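Local coordinates for sulfate transporter 4.1, chloroplastic (Arabidopsis thaliana, PDB 7LHV), which moves sulfate across the membrane together with protons as a member of the SLC26/SulP transporter family and may help regulate sulfate assimilation, at residues A605-N610 with V633-A638. Numbering follows the deposited sequence.
Sequences AISNPN and VRVHDA
Ser607 and Asn608, the first two residues beyond the end of strand 603-606, lean on the backbone that leads from Val633 into helix 635-643. The close part is mostly side chains of 605-610 against main chain of 633-638. Ser607 OG is anti to its own backbone N (chi1 179°), and it comes up to the peptide ahead of Val635, with Ser607 OG 3.2 Å from Arg634 O. Ser607 OG also lies 3.8 Å from CB of Val635, a buried residue. Its polar partner is Glu575, at the end of the neighbouring strand 569-575: Ser607 OG bonds to Glu575 OE2, and Val635 also touches that glutamate. Next door, the Asn608 side chain reaches across to the Val633 carbonyl, with Asn608 CG 3.5 Å from Val633 O. The two backbones come closest here, Asn608 CA being 4.9 Å from Val633 CA. All this belongs to the STAS domain that SLC26/SulP transporters carry at the C-terminal end, where 603-606 is the outermost strand on its side of the sheet within this chain. Ile606 pairs through its backbone with Trp630 and Phe632, so the chain enters the last helix from beside that strand. An alanine in place of Asn608 would probably leave the Val633 carbonyl without its amide neighbour and open a gap between the turn and the backbone of Val633 and Arg634. Beyond Ser607 the fit slackens on the buried side, where the methyls Ala605 CB and Ala638 CB face each other at 5.5 Å. The solvent side is looser in another way: Val633 and Arg634 are exposed and start out away from the turn, and the arginine folds back on its own segment, its NH2 lying above the centre of the His636 ring.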
# COMPACT_ATOMS: atom_id res chain seq x y z
N ALA A 605 30.55 1.84 14.82
CA ALA A 605 30.87 0.46 15.11
C ALA A 605 29.64 -0.41 14.92
O ALA A 605 28.51 0.05 15.10
CB ALA A 605 31.42 0.29 16.53
N ILE A 606 29.86 -1.66 14.55
CA ILE A 606 28.80 -2.66 14.41
C ILE A 606 29.05 -3.75 15.44
O ILE A 606 30.15 -4.30 15.52
CB ILE A 606 28.75 -3.24 12.99
CG1 ILE A 606 28.72 -2.11 11.96
CG2 ILE A 606 27.55 -4.14 12.83
CD1 ILE A 606 27.45 -1.29 12.01
N SER A 607 28.02 -4.05 16.24
CA SER A 607 28.19 -4.88 17.42
C SER A 607 27.85 -6.35 17.17
O SER A 607 28.71 -7.22 17.36
CB SER A 607 27.33 -4.33 18.56
OG SER A 607 27.44 -5.14 19.72
N ASN A 608 26.62 -6.65 16.77
CA ASN A 608 26.15 -8.03 16.64
C ASN A 608 25.58 -8.24 15.24
O ASN A 608 24.36 -8.29 15.06
CB ASN A 608 25.09 -8.36 17.69
CG ASN A 608 25.66 -8.46 19.09
OD1 ASN A 608 26.85 -8.22 19.30
ND2 ASN A 608 24.82 -8.83 20.05
N PRO A 609 26.43 -8.36 14.23
CA PRO A 609 25.92 -8.57 12.87
C PRO A 609 25.39 -9.99 12.71
O PRO A 609 26.03 -10.96 13.10
CB PRO A 609 27.15 -8.34 11.99
CG PRO A 609 28.20 -7.75 12.89
CD PRO A 609 27.90 -8.28 14.25
N ASN A 610 24.19 -10.09 12.15
CA ASN A 610 23.64 -11.38 11.77
C ASN A 610 24.46 -11.96 10.61
O ASN A 610 25.13 -11.23 9.88
CB ASN A 610 22.18 -11.23 11.37
CG ASN A 610 21.46 -12.55 11.27
OD1 ASN A 610 22.05 -13.61 11.52
ND2 ASN A 610 20.19 -12.51 10.89
N VAL A 633 31.38 -9.15 18.03
CA VAL A 633 30.32 -10.14 18.22
C VAL A 633 29.48 -9.86 19.46
O VAL A 633 28.44 -10.51 19.64
CB VAL A 633 30.89 -11.57 18.29
CG1 VAL A 633 31.58 -11.93 16.99
CG2 VAL A 633 31.84 -11.71 19.46
N ARG A 634 29.89 -8.93 20.32
CA ARG A 634 29.16 -8.59 21.53
C ARG A 634 29.25 -7.08 21.74
O ARG A 634 30.05 -6.39 21.10
CB ARG A 634 29.72 -9.33 22.75
CG ARG A 634 29.56 -10.84 22.68
CD ARG A 634 30.27 -11.55 23.82
NE ARG A 634 29.64 -11.30 25.11
CZ ARG A 634 30.21 -10.65 26.11
NH1 ARG A 634 31.42 -10.15 26.00
NH2 ARG A 634 29.54 -10.50 27.25
N VAL A 635 28.40 -6.57 22.63
CA VAL A 635 28.48 -5.16 22.98
C VAL A 635 29.56 -4.92 24.03
O VAL A 635 30.14 -3.83 24.09
CB VAL A 635 27.12 -4.63 23.45
CG1 VAL A 635 26.70 -5.31 24.74
CG2 VAL A 635 27.16 -3.13 23.64
N HIS A 636 29.85 -5.92 24.86
CA HIS A 636 30.78 -5.73 25.96
C HIS A 636 32.17 -5.37 25.45
O HIS A 636 32.76 -4.36 25.86
CB HIS A 636 30.84 -6.99 26.83
CG HIS A 636 29.53 -7.37 27.44
ND1 HIS A 636 28.45 -7.78 26.69
CD2 HIS A 636 29.13 -7.43 28.73
CE1 HIS A 636 27.44 -8.06 27.49
NE2 HIS A 636 27.82 -7.86 28.74
N ASP A 637 32.70 -6.17 24.52
CA ASP A 637 34.03 -5.89 23.99
C ASP A 637 34.06 -4.63 23.14
O ASP A 637 35.06 -3.91 23.14
CB ASP A 637 34.53 -7.10 23.20
CG ASP A 637 33.68 -7.42 21.99
OD1 ASP A 637 32.66 -6.73 21.77
OD2 ASP A 637 34.02 -8.37 21.25
N ALA A 638 32.97 -4.33 22.43
CA ALA A 638 32.90 -3.09 21.66
C ALA A 638 33.03 -1.88 22.56
O ALA A 638 33.82 -0.97 22.29
CB ALA A 638 31.59 -3.04 20.87